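Local atomic coordinates of metallo-beta-lactamase family protein (Staphylococcus aureus, PDB entry 3R2U), a protein that binds an iron(III) ion in a metallo-beta-lactamase domain and is probably a metal-dependent hydrolase, its natural substrate not established. Residues I53-D58 against R90-K95; S39-C44 against R64-E69. All blocks are in the same frame, centred on the assembly; numbering follows the deposited sequence. Where two conformers were deposited one is given.

Contact 1 of 2, residues I53-D58 against R90-K95; sequences IDPIRD and RDVAIK
OD2 of D91 is held by a bridging water that donates to it at 2.9 Å and by the backbone N-H of Y284, with NZ of K95, one helical turn on, at a long salt-bridge distance of 4.0 Å from OD2. The same water donates its other proton to the carbonyl oxygen of R57 and accepts from NZ of K95. The water to R57 O distance is 2.6 Å, whereas OD2 of D91 and O of R57 are themselves 4.0 Å apart, two acceptors bridged by one water that donates to each. A second water joins the other oxygen, lying 2.6 Å from OD1 of D91 and 2.9 Å from NE of R57. The opposite charges of R57 and D91 therefore face each other through water. While NE faces this water, the far end of the guanidinium is held elsewhere: NH1 makes a salt bridge with D361 and a hydrogen bond to Q356 O. CB of D91 points toward the loop, and with CG anti to its own carbonyl carbon (chi1 -75°) the carboxylate is set where it meets both waters. Beside this polar patch the packing is apolar and slight, CG of the P55 ring resting 4.3 Å from CG2 of V92, whose side chain also touches I100 of strand 99-103. NZ of K95 goes on to Y284 O and to T288 OG1 of the second subunit, so the network runs to the subunit interface. The P55 side chain is about 13 Å from the iron. The arrangement is a loop at the end of strand 49-53 joined by water to helix 89-96 of the outer helical layer, as in the alpha-beta/beta-alpha fold of metallo-beta-lactamases.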
loop_
_atom_site.group_PDB
_atom_site.type_symbol
_atom_site.label_atom_id
_atom_site.label_comp_id
_atom_site.label_asym_id
_atom_site.label_seq_id
_atom_site.Cartn_x
_atom_site.Cartn_y
_atom_site.Cartn_z
ATOM N N ILE A 53 -19.855 17.654 -4.217
ATOM C CA ILE A 53 -20.664 18.334 -3.201
ATOM C C ILE A 53 -20.002 18.142 -1.826
ATOM O O ILE A 53 -19.677 17.010 -1.431
ATOM C CB ILE A 53 -22.100 17.822 -3.196
ATOM C CG1 ILE A 53 -22.760 18.203 -4.532
ATOM C CG2 ILE A 53 -22.863 18.423 -2.019
ATOM C CD1 ILE A 53 -24.086 17.621 -4.715
ATOM N N ASP A 54 -19.813 19.256 -1.117
ATOM C CA ASP A 54 -19.139 19.315 0.172
ATOM C C ASP A 54 -17.731 18.687 0.161
ATOM O O ASP A 54 -17.413 17.835 0.969
ATOM C CB ASP A 54 -20.035 18.750 1.303
ATOM C CG ASP A 54 -21.195 19.702 1.679
ATOM O OD1 ASP A 54 -21.112 20.909 1.323
ATOM O OD2 ASP A 54 -22.162 19.258 2.378
ATOM N N PRO A 55 -16.863 19.154 -0.737
ATOM C CA PRO A 55 -15.539 18.572 -0.794
ATOM C C PRO A 55 -14.667 18.826 0.413
ATOM O O PRO A 55 -14.737 19.886 1.016
ATOM C CB PRO A 55 -14.903 19.287 -1.980
ATOM C CG PRO A 55 -15.630 20.605 -2.054
ATOM C CD PRO A 55 -17.029 20.238 -1.716
ATOM N N ILE A 56 -13.848 17.825 0.742
ATOM C CA ILE A 56 -12.841 17.942 1.770
ATOM C C ILE A 56 -11.630 18.589 1.070
ATOM O O ILE A 56 -11.679 18.831 -0.140
ATOM C CB ILE A 56 -12.496 16.581 2.410
ATOM C CG1 ILE A 56 -11.970 15.572 1.376
ATOM C CG2 ILE A 56 -13.741 16.013 3.089
ATOM C CD1 ILE A 56 -11.341 14.327 2.008
ATOM N N ARG A 57 -10.559 18.860 1.818
ATOM C CA ARG A 57 -9.377 19.542 1.261
ATOM C C ARG A 57 -8.525 18.695 0.321
ATOM O O ARG A 57 -7.907 19.221 -0.613
ATOM C CB ARG A 57 -8.466 20.048 2.383
ATOM C CG ARG A 57 -8.952 21.243 3.081
ATOM C CD ARG A 57 -7.986 21.601 4.185
ATOM N NE ARG A 57 -6.809 22.338 3.739
ATOM C CZ ARG A 57 -5.660 22.395 4.409
ATOM N NH1 ARG A 57 -5.483 21.673 5.523
ATOM N NH2 ARG A 57 -4.672 23.148 3.957
ATOM N N ASP A 58 -8.434 17.402 0.623
ATOM C CA ASP A 58 -7.687 16.471 -0.210
ATOM C C ASP A 58 -8.642 16.024 -1.303
ATOM O O ASP A 58 -9.643 15.354 -1.029
ATOM C CB ASP A 58 -7.200 15.313 0.636
ATOM C CG ASP A 58 -6.573 14.222 -0.166
ATOM O OD1 ASP A 58 -6.498 14.325 -1.402
ATOM O OD2 ASP A 58 -6.183 13.225 0.466
ATOM N N ARG A 90 -12.503 26.132 -2.048
ATOM C CA ARG A 90 -11.588 27.095 -2.629
ATOM C C ARG A 90 -10.463 26.361 -3.376
ATOM O O ARG A 90 -10.006 26.816 -4.420
ATOM C CB ARG A 90 -11.022 28.030 -1.559
ATOM C CG ARG A 90 -12.063 29.007 -0.959
ATOM C CD ARG A 90 -11.416 29.866 0.108
ATOM N NE ARG A 90 -12.365 30.732 0.806
ATOM C CZ ARG A 90 -13.188 30.334 1.776
ATOM N NH1 ARG A 90 -13.996 31.210 2.350
ATOM N NH2 ARG A 90 -13.219 29.065 2.167
ATOM N N ASP A 91 -10.026 25.224 -2.840
ATOM C CA ASP A 91 -8.983 24.412 -3.492
ATOM C C ASP A 91 -9.494 23.930 -4.852
ATOM O O ASP A 91 -8.731 23.877 -5.830
ATOM C CB ASP A 91 -8.573 23.193 -2.638
ATOM C CG ASP A 91 -7.685 23.560 -1.447
ATOM O OD1 ASP A 91 -8.064 24.438 -0.621
ATOM O OD2 ASP A 91 -6.594 22.918 -1.331
ATOM N N VAL A 92 -10.779 23.573 -4.914
ATOM C CA VAL A 92 -11.367 23.119 -6.178
ATOM C C VAL A 92 -11.309 24.226 -7.246
ATOM O O VAL A 92 -10.881 23.992 -8.368
ATOM C CB VAL A 92 -12.819 22.642 -6.007
ATOM C CG1 VAL A 92 -13.491 22.445 -7.375
ATOM C CG2 VAL A 92 -12.843 21.375 -5.191
ATOM N N ALA A 93 -11.729 25.428 -6.873
ATOM C CA ALA A 93 -11.741 26.571 -7.766
ATOM C C ALA A 93 -10.325 26.918 -8.234
ATOM O O ALA A 93 -10.090 27.173 -9.417
ATOM C CB ALA A 93 -12.374 27.793 -7.041
ATOM N N ILE A 94 -9.380 26.918 -7.299
ATOM C CA ILE A 94 -7.999 27.286 -7.613
ATOM C C ILE A 94 -7.183 26.180 -8.323
ATOM O O ILE A 94 -6.527 26.444 -9.327
ATOM C CB ILE A 94 -7.252 27.755 -6.347
ATOM C CG1 ILE A 94 -7.915 29.038 -5.801
ATOM C CG2 ILE A 94 -5.757 28.004 -6.663
ATOM C CD1 ILE A 94 -7.376 29.478 -4.443
ATOM N N LYS A 95 -7.250 24.946 -7.840
ATOM C CA LYS A 95 -6.413 23.888 -8.428
ATOM C C LYS A 95 -7.001 23.308 -9.682
ATOM O O LYS A 95 -6.258 22.944 -10.589
ATOM C CB LYS A 95 -6.158 22.753 -7.420
ATOM C CG LYS A 95 -5.319 23.147 -6.201
ATOM C CD LYS A 95 -5.007 21.929 -5.353
ATOM C CE LYS A 95 -4.153 22.230 -4.135
ATOM N NZ LYS A 95 -3.855 20.945 -3.417
HETATM O O HOH W 1 -7.410 24.569 1.942
HETATM O O HOH W 2 -6.425 20.266 -2.533
#

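Contact 2 of 2, residues S39-C44 against R64-E69; sequences SYLIGC and RVADEE
L41 reaches from strand 37-44 to helix 60-69 with a single methyl, CD2, which meets both V65 and A66. Its CG lies anti to the backbone N (chi1 -179°), and chi2, 68° to CD1, leaves CD2 as the extended branch, nearly anti to CA, the methyl that meets the helix. There CD2 sits 3.9 Å from CG1 of V65 and 4.2 Å from CB of A66; it is also 3.9 Å from the backbone N of A66, so it rests against the helix backbone where these two residues join. V65 presents one branch to the strand: CG1 is anti to the backbone N (chi1 168°), and the side chains of L41 and V65 run alongside each other with opposed directions, so that the methyls meet flank to flank. The side chain of A66 offers only CB here, and the CA atoms of L41 and A66 are 8.1 Å apart. The interaction is wholly apolar. Around L41 the layer is continued by F30 of strand 25-32 and by A50 and I52 of strand 49-53, which flank its strand in the sheet. On the sheet's other face Y40 sets its ring edge-to-face with F166 and bonds through OH to P217 O, which ties it to the second sheet. One strand thus sends alternate residues to a helix and to the partner sheet, as expected of the alpha-beta/beta-alpha sandwich of metallo-beta-lactamases.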
loop_
_atom_site.group_PDB
_atom_site.type_symbol
_atom_site.label_atom_id
_atom_site.label_comp_id
_atom_site.label_asym_id
_atom_site.label_seq_id
_atom_site.Cartn_x
_atom_site.Cartn_y
_atom_site.Cartn_z
ATOM N N SER A 39 -19.493 13.457 1.459
ATOM C CA SER A 39 -19.376 14.288 0.277
ATOM C C SER A 39 -19.788 13.392 -0.894
ATOM O O SER A 39 -19.840 12.167 -0.746
ATOM C CB SER A 39 -17.971 14.847 0.111
ATOM O OG SER A 39 -16.966 13.859 0.116
ATOM N N TYR A 40 -20.046 13.993 -2.053
ATOM C CA TYR A 40 -20.581 13.270 -3.196
ATOM C C TYR A 40 -19.984 13.745 -4.501
ATOM O O TYR A 40 -19.610 14.918 -4.648
ATOM C CB TYR A 40 -22.115 13.489 -3.260
ATOM C CG TYR A 40 -22.861 13.057 -1.993
ATOM C CD1 TYR A 40 -23.013 13.931 -0.911
ATOM C CD2 TYR A 40 -23.393 11.775 -1.872
ATOM C CE1 TYR A 40 -23.681 13.538 0.270
ATOM C CE2 TYR A 40 -24.059 11.373 -0.702
ATOM C CZ TYR A 40 -24.200 12.266 0.359
ATOM O OH TYR A 40 -24.832 11.874 1.504
ATOM N N LEU A 41 -19.882 12.814 -5.439
ATOM C CA LEU A 41 -19.496 13.128 -6.807
ATOM C C LEU A 41 -20.661 12.674 -7.670
ATOM O O LEU A 41 -21.133 11.545 -7.532
ATOM C CB LEU A 41 -18.203 12.407 -7.229
ATOM C CG LEU A 41 -17.661 12.659 -8.645
ATOM C CD1 LEU A 41 -17.176 14.072 -8.771
ATOM C CD2 LEU A 41 -16.520 11.703 -8.984
ATOM N N ILE A 42 -21.176 13.590 -8.490
ATOM C CA ILE A 42 -22.199 13.288 -9.484
ATOM C C ILE A 42 -21.601 13.638 -10.840
ATOM O O ILE A 42 -20.790 14.564 -10.965
ATOM C CB ILE A 42 -23.542 14.045 -9.274
ATOM C CG1 ILE A 42 -23.330 15.562 -9.256
ATOM C CG2 ILE A 42 -24.254 13.525 -7.986
ATOM C CD1 ILE A 42 -24.612 16.364 -8.971
ATOM N N GLY A 43 -21.969 12.874 -11.848
ATOM C CA GLY A 43 -21.429 13.081 -13.156
ATOM C C GLY A 43 -22.406 12.811 -14.261
ATOM O O GLY A 43 -23.219 11.881 -14.180
ATOM N N CYS A 44 -22.301 13.621 -15.310
ATOM C CA CYS A 44 -23.158 13.503 -16.484
ATOM C C CYS A 44 -22.445 12.629 -17.490
ATOM O O CYS A 44 -21.395 13.011 -18.034
ATOM C CB CYS A 44 -23.399 14.884 -17.080
ATOM S SG CYS A 44 -24.351 14.910 -18.609
ATOM N N ARG A 64 -9.573 10.539 -8.612
ATOM C CA ARG A 64 -9.347 9.148 -9.013
ATOM C C ARG A 64 -10.628 8.509 -9.551
ATOM O O ARG A 64 -10.615 7.897 -10.614
ATOM C CB ARG A 64 -8.764 8.320 -7.849
ATOM C CG ARG A 64 -7.274 8.568 -7.637
ATOM C CD ARG A 64 -6.659 7.799 -6.443
ATOM N NE ARG A 64 -6.640 8.581 -5.196
ATOM C CZ ARG A 64 -7.375 8.352 -4.098
ATOM N NH1 ARG A 64 -7.238 9.158 -3.040
ATOM N NH2 ARG A 64 -8.219 7.327 -4.032
ATOM N N VAL A 65 -11.723 8.675 -8.823
ATOM C CA VAL A 65 -13.019 8.141 -9.240
ATOM C C VAL A 65 -13.470 8.801 -10.557
ATOM O O VAL A 65 -13.898 8.118 -11.469
ATOM C CB VAL A 65 -14.101 8.300 -8.156
ATOM C CG1 VAL A 65 -15.480 8.003 -8.710
ATOM C CG2 VAL A 65 -13.774 7.392 -6.956
ATOM N N ALA A 66 -13.359 10.117 -10.666
ATOM C CA ALA A 66 -13.709 10.799 -11.935
ATOM C C ALA A 66 -12.894 10.213 -13.102
ATOM O O ALA A 66 -13.432 9.913 -14.168
ATOM C CB ALA A 66 -13.479 12.321 -11.821
ATOM N N ASP A 67 -11.595 10.060 -12.905
ATOM C CA ASP A 67 -10.745 9.476 -13.943
ATOM C C ASP A 67 -11.232 8.098 -14.376
ATOM O O ASP A 67 -11.307 7.843 -15.543
ATOM C CB ASP A 67 -9.287 9.355 -13.493
ATOM C CG ASP A 67 -8.536 10.672 -13.549
ATOM O OD1 ASP A 67 -9.154 11.683 -13.952
ATOM O OD2 ASP A 67 -7.317 10.681 -13.192
ATOM N N GLU A 68 -11.555 7.241 -13.414
ATOM C CA GLU A 68 -12.029 5.880 -13.702
ATOM C C GLU A 68 -13.316 5.881 -14.517
ATOM O O GLU A 68 -13.520 5.020 -15.345
ATOM C CB GLU A 68 -12.286 5.109 -12.393
ATOM C CG GLU A 68 -11.049 4.797 -11.561
ATOM C CD GLU A 68 -11.376 4.237 -10.153
ATOM O OE1 GLU A 68 -12.568 4.204 -9.763
ATOM O OE2 GLU A 68 -10.427 3.840 -9.434
ATOM N N GLU A 69 -14.169 6.864 -14.275
ATOM C CA GLU A 69 -15.466 6.962 -14.936
ATOM C C GLU A 69 -15.477 7.802 -16.201
ATOM O O GLU A 69 -16.511 7.917 -16.805
ATOM C CB GLU A 69 -16.482 7.555 -13.961
ATOM C CG GLU A 69 -16.668 6.719 -12.705
ATOM C CD GLU A 69 -17.232 5.346 -13.024
ATOM O OE1 GLU A 69 -18.043 5.260 -13.964
ATOM O OE2 GLU A 69 -16.854 4.364 -12.350
#

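Overall arrangement
From the N terminus, strand 37-44 supplies the first half of contact 2, and the chain then turns back through strand 49-53 into the loop 53-58 that opens contact 1. Helix 60-69 follows and closes contact 2 over a 19-residue interval; strand 72-77 and the next loop lead to helix 89-96, which closes contact 1. Their segments alternate, so the two closures cross. Contacts 1 and 2 lie with centres about 14 Å apart and meet directly where I53 N lies 2.8 Å from Y40 O, probably a hydrogen bond between neighbouring strands. Contact 2 packs helix 60-69 on the first sheet, contact 1 joins helix 89-96 to the loop that follows strand 49-53, and both reach the second subunit.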